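Local coordinates for SidF, inhibitor of growth family, member 3 (Legionella pneumophila subsp. pneumophila, PDB 4FYE), which is a phosphoinositide phosphatase that probably removes phosphate from the inositol headgroup of membrane phosphoinositides, at residues A[581-586]-A[591-596]; A[665-668]-A[674-677]; A[574-579]-A[670-675]; A[263-268]-A[310-315]. The protein carries 1 engineered substitution. All coordinates share one frame; numbering follows the deposited sequence.

Contact 1 (A[581-586]-A[591-596]); sequences PVIQNK and ETKSRL
Ile583 divides its two branches between Lys593 and Leu596, and in doing so illustrates how a beta-branched residue can serve two neighbours on a facing helix. Its methyl CG2 lies anti to the backbone N and CG1 beside that N (chi1 -73°). CG2 comes up against the aliphatic part of Lys593, 3.6 Å from Lys593 CG. The longer branch is extended (chi2 170°) and carries Ile583 CD1 to within 3.9 Å of Leu596 CB, the two side chains lying alongside each other and pointing opposite ways.

Lys593 is extended at chi2 and bent at its two outer torsions. Its middle methylenes run alongside the end of the first helix, with Lys593 CD 3.7 Å from Ile583 O. Val582 adds a smaller touch: its CG1 meets Leu596 CD2 at 4.1 Å, the valine set nearly perpendicular to the leucine. Ile583 and Leu596 are buried, while Val582 and Lys593 are partly exposed; Tyr466 and Leu463 add to the packing on Val582 and Leu596.

The arrangement joins the last turn of helix 522-583 to the first turns of helix 590-614, the two arms of a helical hairpin. Because no hydrogen bond spans it, the contact relies on apolar packing, with the lysine contributing its methylenes rather than its charge.

Contact 2 (A[665-668]-A[674-677]); sequences LWTA and LYTG
Thr667 and the backbone between Leu674 and Tyr675 form the heart of this contact, which is mainly a matter of van der Waals packing. The methyl CG2 of Thr667, anti to the backbone N, presses on the peptide link: it lies 3.6 Å from Leu674 C and 3.7 Å from Tyr675 N. That same nitrogen is hydrogen-bonded to Asn601, so this part of the loop is held by helix 590-614 while the threonine methyl packs against it.

Two aromatic edges make the next group. Thr667 OG1 sits near the plane of the Tyr675 ring at its edge, 4.1 Å from Tyr675 CD1, and the side chains approach at a slant. Thr676 OG1 likewise lies at the edge of the Trp666 indole, 4.1 Å from Trp666 NE1, a separation that marks proximity rather than a bond. One face of the Tyr675 ring is occupied from within the loop: Gly677 N stands over its centre, 3.4 Å above the plane, and the ring also meets that of Tyr605.

The polar groups find their hydrogen bonds locally. Thr667 OG1 bonds to Asn663 O one turn back in its helix. Thr676 OG1, set between the backbone N and the carbonyl carbon (chi1 65°), bonds to Glu678 N.

With Gly677 as the N-cap of the short helix 678-681, the whole is a tight loop connecting two successive helices, in which the chain leaving helix 652-668 turns back across its final turn before the next helix begins.

Contact 3 (A[574-579]-A[670-675]); sequences ELKEQI and SEDGLY
Reaching out with CG anti to the backbone N (chi1 -168°), and extended through the next two torsions, Lys576 spans the gap between its helix and the loop at Asp672 and Leu674. A bend at the last torsion (chi4 76°) then sets the direction of the ammonium group. The result is a long salt bridge, with Lys576 NZ 3.8 Å from Asp672 OD2, and the aspartate comes in across the end of the lysine. Lys576 CE is just as close to that oxygen, so the carboxylate lies against the end of the lysine chain rather than squarely on its nitrogen.

Leu674 presents CD1 to the helix, in the angle between two of its residues. Leu674 CD1 is 3.8 Å from Ile579 CG2 and 3.9 Å from Lys576 CG. The leucine crosses the isoleucine nearly perpendicularly but runs past the lysine in the opposite direction, bringing Leu674 CB within 4.1 Å of Lys576 NZ.

Helix 590-614 packs beside this junction, Tyr600 touching both Lys576 and Leu674. It also holds the loop backbone, through hydrogen bonds from Gln597 to Asp672 O and from Asn601 to Gly673 O.

The other oxygen of Asp672, OD1, is hydrogen-bonded to Ser580 OG. Helix 522-583 thus reaches the buried carboxylate from two residues, closely through Ser580 and only at long range through Lys576, which would tend to stabilise its negative charge, while the leucine supplies the apolar part.

Contact 4 (A[263-268]-A[310-315]); sequences HHDSFS and IDRMTN
Asp265 on strand 260-268 and Arg312, just past the end of helix 284-311, meet through a salt bridge. Ahead of the arginine, Ile310 and Asp311 are the last residues of that helix, whose later turns lie against Phe267 of the strand.

Arg312 follows, bent at chi3 (50°). Its NH1 approaches Asp265 OD2 at 3.2 Å, and the hydrogen bond is weak, with an N-H...O angle of 134°. Carboxylate and guanidinium planes stand 79° apart, far from the flat paired arrangement, and Arg312 CD lies 3.4 Å from Asp265 OD2. The guanidinium has a second anion: Arg312 NH2 bridges to Asp639. Asp265 in turn uses OD1 for Arg248 and Arg308, so its buried carboxylate is shared among three arginines, Arg312 being the third.

Strand 260-268, the last of a six-stranded mixed sheet, pairs with strand 247-254, and Phe267 also bonds to the backbone of Asn642. It contains a classic beta bulge, where His263 and His264 both face Ala251; the salt bridge ties the strand to the turn just past the C-terminal end of helix 284-311.

Beyond the arginine the chain turns, Met313 N bonding to Ile310 O. Thr314 is the N-cap of helix 315-320, its OG1 bonding to Asp317 N.

From the N terminus, contact 4 closes first, bringing residues 310-315 back to strand 260-268 after an excursion through helix 284-311. Contact 3 opens next, at 574-579 on helix 522-583, and closes only at 670-675. Inside that wide loop lies contact 1, the short hairpin to helix 590-614, whose Ile583 and Leu596 abut contact 3. Contact 2 opens at the end of helix 652-668, before contact 3 has closed, and finishes on the same loop, sharing Leu674 and Tyr675. Contacts 1 to 3 touch one another and join helices 522-583, 590-614 and 652-668 round the loop after the last of these. Contact 4 reaches them through His263, which packs on Leu665 and Ala668 of contact 2.

Contact 1 (A[581-586]-A[591-596])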
loop_
_atom_site.group_PDB
_atom_site.type_symbol
_atom_site.label_atom_id
_atom_site.label_comp_id
_atom_site.label_asym_id
_atom_site.label_seq_id
_atom_site.Cartn_x
_atom_site.Cartn_y
_atom_site.Cartn_z
ATOM N N PRO A 581 17.945 29.083 -1.737
ATOM C CA PRO A 581 19.357 29.447 -1.862
ATOM C C PRO A 581 20.134 29.101 -0.596
ATOM O O PRO A 581 21.337 28.828 -0.690
ATOM C CB PRO A 581 19.317 30.974 -2.074
ATOM C CG PRO A 581 18.076 31.411 -1.360
ATOM C CD PRO A 581 17.095 30.288 -1.624
ATOM N N VAL A 582 19.450 29.108 0.561
ATOM C CA VAL A 582 20.042 28.646 1.816
ATOM C C VAL A 582 20.201 27.143 1.772
ATOM O O VAL A 582 21.196 26.599 2.244
ATOM C CB VAL A 582 19.232 29.046 3.076
ATOM C CG1 VAL A 582 19.831 28.398 4.333
ATOM C CG2 VAL A 582 19.209 30.562 3.249
ATOM N N ILE A 583 19.236 26.461 1.190
ATOM C CA ILE A 583 19.303 25.005 1.194
ATOM C C ILE A 583 20.517 24.546 0.364
ATOM O O ILE A 583 21.306 23.670 0.781
ATOM C CB ILE A 583 17.957 24.387 0.725
ATOM C CG1 ILE A 583 16.911 24.559 1.841
ATOM C CG2 ILE A 583 18.131 22.928 0.299
ATOM C CD1 ILE A 583 15.490 24.221 1.445
ATOM N N GLN A 584 20.680 25.182 -0.792
ATOM C CA GLN A 584 21.776 24.874 -1.693
ATOM C C GLN A 584 23.145 25.394 -1.198
ATOM O O GLN A 584 24.175 25.128 -1.820
ATOM C CB GLN A 584 21.448 25.429 -3.069
ATOM C CG GLN A 584 20.027 25.107 -3.501
ATOM C CD GLN A 584 19.812 25.308 -4.984
ATOM O OE1 GLN A 584 18.878 25.998 -5.394
ATOM N NE2 GLN A 584 20.676 24.703 -5.804
ATOM N N ASN A 585 23.157 26.125 -0.083
ATOM C CA ASN A 585 24.409 26.636 0.513
ATOM C C ASN A 585 25.311 25.475 0.929
ATOM O O ASN A 585 24.959 24.689 1.824
ATOM C CB ASN A 585 24.116 27.566 1.718
ATOM C CG ASN A 585 25.354 28.281 2.251
ATOM O OD1 ASN A 585 25.761 29.331 1.739
ATOM N ND2 ASN A 585 25.926 27.737 3.320
ATOM N N LYS A 586 26.473 25.376 0.284
ATOM C CA LYS A 586 27.412 24.283 0.555
ATOM C C LYS A 586 27.873 24.202 2.038
ATOM O O LYS A 586 28.605 23.280 2.417
ATOM C CB LYS A 586 28.574 24.269 -0.479
ATOM C CG LYS A 586 29.653 25.359 -0.394
ATOM C CD LYS A 586 31.001 24.797 0.077
ATOM C CE LYS A 586 32.190 25.505 -0.560
ATOM N NZ LYS A 586 32.571 26.770 0.131
ATOM N N GLU A 591 20.650 19.305 9.338
ATOM C CA GLU A 591 19.496 19.489 10.222
ATOM C C GLU A 591 18.685 20.698 9.877
ATOM O O GLU A 591 17.485 20.603 9.721
ATOM C CB GLU A 591 19.911 19.532 11.694
ATOM C CG GLU A 591 19.469 18.313 12.501
ATOM C CD GLU A 591 19.786 16.980 11.819
ATOM O OE1 GLU A 591 18.842 16.274 11.373
ATOM O OE2 GLU A 591 20.990 16.649 11.721
ATOM N N THR A 592 19.338 21.843 9.769
ATOM C CA THR A 592 18.683 23.052 9.276
ATOM C C THR A 592 18.013 22.824 7.895
ATOM O O THR A 592 16.846 23.149 7.688
ATOM C CB THR A 592 19.695 24.221 9.259
ATOM O OG1 THR A 592 20.091 24.506 10.607
ATOM C CG2 THR A 592 19.114 25.484 8.628
ATOM N N LYS A 593 18.751 22.233 6.969
ATOM C CA LYS A 593 18.249 21.936 5.634
ATOM C C LYS A 593 16.984 21.099 5.674
ATOM O O LYS A 593 16.087 21.330 4.875
ATOM C CB LYS A 593 19.315 21.206 4.833
ATOM C CG LYS A 593 19.376 21.586 3.366
ATOM C CD LYS A 593 20.243 20.599 2.592
ATOM C CE LYS A 593 21.688 20.645 3.085
ATOM N NZ LYS A 593 22.301 19.287 3.123
ATOM N N SER A 594 16.918 20.139 6.600
ATOM C CA SER A 594 15.723 19.317 6.772
ATOM C C SER A 594 14.589 20.090 7.308
ATOM O O SER A 594 13.465 19.902 6.883
ATOM C CB SER A 594 15.968 18.219 7.750
ATOM O OG SER A 594 16.624 17.231 7.035
ATOM N N ARG A 595 14.889 20.938 8.273
ATOM C CA ARG A 595 13.883 21.774 8.875
ATOM C C ARG A 595 13.201 22.502 7.734
ATOM O O ARG A 595 11.984 22.589 7.686
ATOM C CB ARG A 595 14.512 22.803 9.849
ATOM C CG ARG A 595 14.892 22.280 11.231
ATOM C CD ARG A 595 15.953 23.189 11.850
ATOM N NE ARG A 595 16.508 22.751 13.132
ATOM C CZ ARG A 595 17.052 21.552 13.375
ATOM N NH1 ARG A 595 17.080 20.607 12.437
ATOM N NH2 ARG A 595 17.553 21.283 14.579
ATOM N N LEU A 596 13.996 23.019 6.808
ATOM C CA LEU A 596 13.463 23.970 5.833
ATOM C C LEU A 596 12.616 23.299 4.752
ATOM O O LEU A 596 11.703 23.914 4.191
ATOM C CB LEU A 596 14.601 24.776 5.210
ATOM C CG LEU A 596 15.089 25.972 6.048
ATOM C CD1 LEU A 596 15.220 25.623 7.517
ATOM C CD2 LEU A 596 16.394 26.546 5.526
#

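Contact 2 (A[665-668]-A[674-677])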
loop_
_atom_site.group_PDB
_atom_site.type_symbol
_atom_site.label_atom_id
_atom_site.label_comp_id
_atom_site.label_asym_id
_atom_site.label_seq_id
_atom_site.Cartn_x
_atom_site.Cartn_y
_atom_site.Cartn_z
ATOM N N LEU A 665 10.648 10.354 -5.295
ATOM C CA LEU A 665 11.956 10.290 -5.903
ATOM C C LEU A 665 12.276 11.573 -6.702
ATOM O O LEU A 665 13.364 12.103 -6.658
ATOM C CB LEU A 665 12.061 9.069 -6.764
ATOM C CG LEU A 665 12.235 7.755 -5.986
ATOM C CD1 LEU A 665 12.030 6.697 -7.030
ATOM C CD2 LEU A 665 13.628 7.586 -5.338
ATOM N N TRP A 666 11.315 12.066 -7.437
ATOM C CA TRP A 666 11.542 13.245 -8.185
ATOM C C TRP A 666 11.936 14.389 -7.255
ATOM O O TRP A 666 12.870 15.130 -7.516
ATOM C CB TRP A 666 10.266 13.565 -8.954
ATOM C CG TRP A 666 10.419 14.828 -9.723
ATOM C CD1 TRP A 666 10.018 16.108 -9.357
ATOM C CD2 TRP A 666 11.080 14.966 -10.989
ATOM N NE1 TRP A 666 10.331 17.011 -10.314
ATOM C CE2 TRP A 666 11.041 16.403 -11.310
ATOM C CE3 TRP A 666 11.772 14.096 -11.820
ATOM C CZ2 TRP A 666 11.617 16.918 -12.482
ATOM C CZ3 TRP A 666 12.360 14.618 -12.982
ATOM C CH2 TRP A 666 12.274 15.991 -13.313
ATOM N N THR A 667 11.260 14.529 -6.132
ATOM C CA THR A 667 11.478 15.685 -5.250
ATOM C C THR A 667 12.756 15.553 -4.486
ATOM O O THR A 667 13.518 16.511 -4.345
ATOM C CB THR A 667 10.314 15.796 -4.264
ATOM O OG1 THR A 667 9.101 15.799 -5.035
ATOM C CG2 THR A 667 10.393 17.071 -3.454
ATOM N N ALA A 668 13.024 14.361 -3.979
ATOM C CA ALA A 668 14.283 14.188 -3.274
ATOM C C ALA A 668 15.520 14.472 -4.137
ATOM O O ALA A 668 16.535 14.896 -3.603
ATOM C CB ALA A 668 14.356 12.816 -2.658
ATOM N N LEU A 674 12.769 20.386 -2.716
ATOM C CA LEU A 674 11.473 21.054 -2.566
ATOM C C LEU A 674 10.396 20.692 -3.601
ATOM O O LEU A 674 10.651 20.577 -4.816
ATOM C CB LEU A 674 11.674 22.568 -2.571
ATOM C CG LEU A 674 12.503 23.208 -1.440
ATOM C CD1 LEU A 674 12.438 24.721 -1.667
ATOM C CD2 LEU A 674 12.032 22.847 -0.035
ATOM N N TYR A 675 9.168 20.558 -3.131
ATOM C CA TYR A 675 8.118 20.049 -3.999
ATOM C C TYR A 675 7.582 21.082 -5.009
ATOM O O TYR A 675 7.020 22.079 -4.592
ATOM C CB TYR A 675 7.000 19.472 -3.139
ATOM C CG TYR A 675 5.754 19.157 -3.901
ATOM C CD1 TYR A 675 5.647 17.950 -4.625
ATOM C CD2 TYR A 675 4.671 20.043 -3.899
ATOM C CE1 TYR A 675 4.514 17.655 -5.320
ATOM C CE2 TYR A 675 3.517 19.749 -4.621
ATOM C CZ TYR A 675 3.456 18.551 -5.314
ATOM O OH TYR A 675 2.343 18.227 -6.030
ATOM N N THR A 676 7.724 20.809 -6.316
ATOM C CA THR A 676 7.214 21.677 -7.424
ATOM C C THR A 676 5.868 21.246 -8.034
ATOM O O THR A 676 5.217 22.022 -8.740
ATOM C CB THR A 676 8.195 21.723 -8.617
ATOM O OG1 THR A 676 8.325 20.413 -9.250
ATOM C CG2 THR A 676 9.536 22.231 -8.161
ATOM N N GLY A 677 5.441 20.017 -7.782
ATOM C CA GLY A 677 4.264 19.497 -8.493
ATOM C C GLY A 677 4.534 18.990 -9.917
ATOM O O GLY A 677 3.661 18.390 -10.558
#

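Contact 3 (A[574-579]-A[670-675])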
loop_
_atom_site.group_PDB
_atom_site.type_symbol
_atom_site.label_atom_id
_atom_site.label_comp_id
_atom_site.label_asym_id
_atom_site.label_seq_id
_atom_site.Cartn_x
_atom_site.Cartn_y
_atom_site.Cartn_z
ATOM N N GLU A 574 7.321 33.142 -2.121
ATOM C CA GLU A 574 8.330 33.965 -1.412
ATOM C C GLU A 574 9.085 33.107 -0.372
ATOM O O GLU A 574 10.313 33.250 -0.210
ATOM C CB GLU A 574 7.718 35.229 -0.747
ATOM C CG GLU A 574 7.116 36.291 -1.682
ATOM C CD GLU A 574 6.392 37.410 -0.927
ATOM O OE1 GLU A 574 5.959 37.169 0.219
ATOM O OE2 GLU A 574 6.248 38.542 -1.455
ATOM N N LEU A 575 8.370 32.200 0.311
ATOM C CA LEU A 575 9.048 31.279 1.222
ATOM C C LEU A 575 10.105 30.490 0.466
ATOM O O LEU A 575 11.241 30.384 0.925
ATOM C CB LEU A 575 8.097 30.328 1.944
ATOM C CG LEU A 575 8.497 29.895 3.374
ATOM C CD1 LEU A 575 7.956 28.503 3.665
ATOM C CD2 LEU A 575 9.989 29.909 3.640
ATOM N N LYS A 576 9.736 29.982 -0.706
ATOM C CA LYS A 576 10.669 29.219 -1.530
ATOM C C LYS A 576 11.855 30.114 -1.890
ATOM O O LYS A 576 13.011 29.739 -1.697
ATOM C CB LYS A 576 9.969 28.677 -2.800
ATOM C CG LYS A 576 10.752 27.639 -3.607
ATOM C CD LYS A 576 10.356 27.619 -5.088
ATOM C CE LYS A 576 11.093 26.513 -5.852
ATOM N NZ LYS A 576 10.545 25.149 -5.583
ATOM N N GLU A 577 11.548 31.301 -2.404
ATOM C CA GLU A 577 12.555 32.306 -2.736
ATOM C C GLU A 577 13.664 32.488 -1.680
ATOM O O GLU A 577 14.843 32.608 -2.038
ATOM C CB GLU A 577 11.882 33.643 -3.090
ATOM C CG GLU A 577 11.932 33.983 -4.580
ATOM C CD GLU A 577 10.584 34.389 -5.172
ATOM O OE1 GLU A 577 10.031 33.602 -5.966
ATOM O OE2 GLU A 577 10.063 35.476 -4.857
ATOM N N GLN A 578 13.307 32.493 -0.394
ATOM C CA GLN A 578 14.327 32.709 0.635
ATOM C C GLN A 578 15.004 31.420 1.107
ATOM O O GLN A 578 16.158 31.423 1.531
ATOM C CB GLN A 578 13.799 33.558 1.811
ATOM C CG GLN A 578 13.188 32.829 3.007
ATOM C CD GLN A 578 12.977 33.748 4.224
ATOM O OE1 GLN A 578 12.141 33.477 5.091
ATOM N NE2 GLN A 578 13.730 34.847 4.284
ATOM N N ILE A 579 14.284 30.321 0.974
ATOM C CA ILE A 579 14.655 29.031 1.538
ATOM C C ILE A 579 15.642 28.316 0.624
ATOM O O ILE A 579 16.664 27.783 1.048
ATOM C CB ILE A 579 13.311 28.275 1.835
ATOM C CG1 ILE A 579 12.918 28.500 3.306
ATOM C CG2 ILE A 579 13.236 26.812 1.408
ATOM C CD1 ILE A 579 14.089 28.700 4.238
ATOM N N SER A 670 15.858 16.804 -6.529
ATOM C CA SER A 670 15.921 18.232 -6.837
ATOM C C SER A 670 17.141 18.898 -6.203
ATOM O O SER A 670 17.676 18.392 -5.215
ATOM C CB SER A 670 14.707 18.943 -6.247
ATOM O OG SER A 670 13.546 18.514 -6.903
ATOM N N GLU A 671 17.525 20.058 -6.751
ATOM C CA GLU A 671 18.534 20.963 -6.135
ATOM C C GLU A 671 18.146 21.307 -4.708
ATOM O O GLU A 671 18.990 21.435 -3.834
ATOM C CB GLU A 671 18.680 22.275 -6.936
ATOM C CG GLU A 671 19.145 22.123 -8.388
ATOM C CD GLU A 671 20.263 21.082 -8.574
ATOM O OE1 GLU A 671 21.382 21.449 -9.011
ATOM O OE2 GLU A 671 20.030 19.878 -8.296
ATOM N N ASP A 672 16.843 21.428 -4.508
ATOM C CA ASP A 672 16.218 21.964 -3.307
ATOM C C ASP A 672 15.802 20.930 -2.287
ATOM O O ASP A 672 15.767 21.225 -1.105
ATOM C CB ASP A 672 14.913 22.622 -3.747
ATOM C CG ASP A 672 15.045 24.069 -3.896
ATOM O OD1 ASP A 672 15.999 24.546 -3.277
ATOM O OD2 ASP A 672 14.242 24.734 -4.602
ATOM N N GLY A 673 15.422 19.735 -2.757
ATOM C CA GLY A 673 14.554 18.858 -1.981
ATOM C C GLY A 673 13.115 19.393 -1.909
ATOM O O GLY A 673 12.315 18.912 -1.123
ATOM N N LEU A 674 12.769 20.386 -2.716
ATOM C CA LEU A 674 11.473 21.054 -2.566
ATOM C C LEU A 674 10.396 20.692 -3.601
ATOM O O LEU A 674 10.651 20.577 -4.816
ATOM C CB LEU A 674 11.674 22.568 -2.571
ATOM C CG LEU A 674 12.503 23.208 -1.440
ATOM C CD1 LEU A 674 12.438 24.721 -1.667
ATOM C CD2 LEU A 674 12.032 22.847 -0.035
ATOM N N TYR A 675 9.168 20.558 -3.131
ATOM C CA TYR A 675 8.118 20.049 -3.999
ATOM C C TYR A 675 7.582 21.082 -5.009
ATOM O O TYR A 675 7.020 22.079 -4.592
ATOM C CB TYR A 675 7.000 19.472 -3.139
ATOM C CG TYR A 675 5.754 19.157 -3.901
ATOM C CD1 TYR A 675 5.647 17.950 -4.625
ATOM C CD2 TYR A 675 4.671 20.043 -3.899
ATOM C CE1 TYR A 675 4.514 17.655 -5.320
ATOM C CE2 TYR A 675 3.517 19.749 -4.621
ATOM C CZ TYR A 675 3.456 18.551 -5.314
ATOM O OH TYR A 675 2.343 18.227 -6.030
#

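Contact 4 (A[263-268]-A[310-315])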
loop_
_atom_site.group_PDB
_atom_site.type_symbol
_atom_site.label_atom_id
_atom_site.label_comp_id
_atom_site.label_asym_id
_atom_site.label_seq_id
_atom_site.Cartn_x
_atom_site.Cartn_y
_atom_site.Cartn_z
ATOM N N HIS A 263 14.229 7.767 0.667
ATOM C CA HIS A 263 13.362 8.925 0.359
ATOM C C HIS A 263 11.894 8.623 0.564
ATOM O O HIS A 263 11.076 9.529 0.540
ATOM C CB HIS A 263 13.574 9.464 -1.077
ATOM C CG HIS A 263 15.020 9.567 -1.483
ATOM N ND1 HIS A 263 15.891 10.461 -0.918
ATOM C CD2 HIS A 263 15.765 8.834 -2.413
ATOM C CE1 HIS A 263 17.104 10.311 -1.469
ATOM N NE2 HIS A 263 17.037 9.310 -2.372
ATOM N N HIS A 264 11.536 7.365 0.760
ATOM C CA HIS A 264 10.140 7.009 1.011
ATOM C C HIS A 264 10.044 5.688 1.720
ATOM O O HIS A 264 10.740 4.695 1.381
ATOM C CB HIS A 264 9.350 6.967 -0.288
ATOM C CG HIS A 264 7.894 6.600 -0.114
ATOM N ND1 HIS A 264 6.985 7.464 0.365
ATOM C CD2 HIS A 264 7.209 5.436 -0.402
ATOM C CE1 HIS A 264 5.782 6.897 0.408
ATOM N NE2 HIS A 264 5.910 5.646 -0.068
ATOM N N ASP A 265 9.117 5.647 2.662
ATOM C CA ASP A 265 8.894 4.514 3.516
ATOM C C ASP A 265 7.380 4.477 3.923
ATOM O O ASP A 265 6.925 5.302 4.733
ATOM C CB ASP A 265 9.807 4.652 4.730
ATOM C CG ASP A 265 9.628 3.485 5.727
ATOM O OD1 ASP A 265 8.542 2.807 5.703
ATOM O OD2 ASP A 265 10.587 3.219 6.501
ATOM N N SER A 266 6.606 3.566 3.331
ATOM C CA SER A 266 5.193 3.477 3.605
ATOM C C SER A 266 4.735 2.074 3.304
ATOM O O SER A 266 5.578 1.144 3.182
ATOM C CB SER A 266 4.409 4.507 2.794
ATOM O OG SER A 266 4.299 4.204 1.408
ATOM N N PHE A 267 3.418 1.893 3.187
ATOM C CA PHE A 267 2.890 0.552 2.970
ATOM C C PHE A 267 2.167 0.431 1.656
ATOM O O PHE A 267 1.353 1.287 1.261
ATOM C CB PHE A 267 1.915 0.129 4.105
ATOM C CG PHE A 267 2.592 -0.263 5.377
ATOM C CD1 PHE A 267 3.305 -1.477 5.463
ATOM C CD2 PHE A 267 2.519 0.573 6.514
ATOM C CE1 PHE A 267 3.961 -1.855 6.628
ATOM C CE2 PHE A 267 3.150 0.202 7.702
ATOM C CZ PHE A 267 3.918 -0.991 7.748
ATOM N N SER A 268 2.412 -0.673 0.979
ATOM C CA SER A 268 1.512 -1.033 -0.102
ATOM C C SER A 268 0.548 -2.032 0.488
ATOM O O SER A 268 0.960 -3.095 1.014
ATOM C CB SER A 268 2.274 -1.626 -1.300
ATOM O OG SER A 268 1.486 -2.534 -2.036
ATOM N N ILE A 310 9.451 0.375 15.344
ATOM C CA ILE A 310 10.668 -0.163 15.928
ATOM C C ILE A 310 11.828 -0.287 14.861
ATOM O O ILE A 310 13.018 0.054 15.158
ATOM C CB ILE A 310 10.418 -1.511 16.670
ATOM C CG1 ILE A 310 9.939 -1.344 18.128
ATOM C CG2 ILE A 310 11.735 -2.271 16.850
ATOM C CD1 ILE A 310 8.695 -0.573 18.373
ATOM N N ASP A 311 11.496 -0.768 13.648
ATOM C CA ASP A 311 12.459 -0.912 12.534
ATOM C C ASP A 311 13.128 0.412 12.203
ATOM O O ASP A 311 14.244 0.435 11.692
ATOM C CB ASP A 311 11.714 -1.235 11.212
ATOM C CG ASP A 311 11.124 -2.594 11.188
ATOM O OD1 ASP A 311 11.300 -3.309 12.232
ATOM O OD2 ASP A 311 10.474 -2.933 10.132
ATOM N N ARG A 312 12.365 1.492 12.315
ATOM C CA ARG A 312 12.877 2.793 11.969
ATOM C C ARG A 312 13.744 3.365 13.088
ATOM O O ARG A 312 14.242 4.454 12.943
ATOM C CB ARG A 312 11.742 3.737 11.597
ATOM C CG ARG A 312 11.225 3.354 10.222
ATOM C CD ARG A 312 9.833 3.807 9.806
ATOM N NE ARG A 312 9.546 5.230 10.006
ATOM C CZ ARG A 312 10.092 6.161 9.251
ATOM N NH1 ARG A 312 10.929 5.783 8.300
ATOM N NH2 ARG A 312 9.789 7.424 9.408
ATOM N N MET A 313 13.932 2.654 14.187
ATOM C CA MET A 313 14.927 3.107 15.168
ATOM C C MET A 313 16.275 2.405 15.135
ATOM O O MET A 313 16.380 1.157 15.078
ATOM C CB MET A 313 14.344 3.072 16.562
ATOM C CG MET A 313 13.138 4.016 16.580
ATOM S SD MET A 313 12.416 4.284 18.178
ATOM C CE MET A 313 11.741 2.687 18.383
ATOM N N THR A 314 17.320 3.222 15.169
ATOM C CA THR A 314 18.667 2.678 15.230
ATOM C C THR A 314 18.807 2.238 16.634
ATOM O O THR A 314 18.048 2.650 17.529
ATOM C CB THR A 314 19.724 3.754 14.873
ATOM O OG1 THR A 314 19.779 4.762 15.910
ATOM C CG2 THR A 314 19.274 4.460 13.563
ATOM N N ASN A 315 19.803 1.421 16.845
ATOM C CA ASN A 315 20.306 1.177 18.190
ATOM C C ASN A 315 20.561 2.414 19.067
ATOM O O ASN A 315 20.141 2.416 20.223
ATOM C CB ASN A 315 21.501 0.233 18.150
ATOM C CG ASN A 315 21.092 -1.196 17.772
ATOM O OD1 ASN A 315 20.044 -1.427 17.139
ATOM N ND2 ASN A 315 21.916 -2.153 18.139
#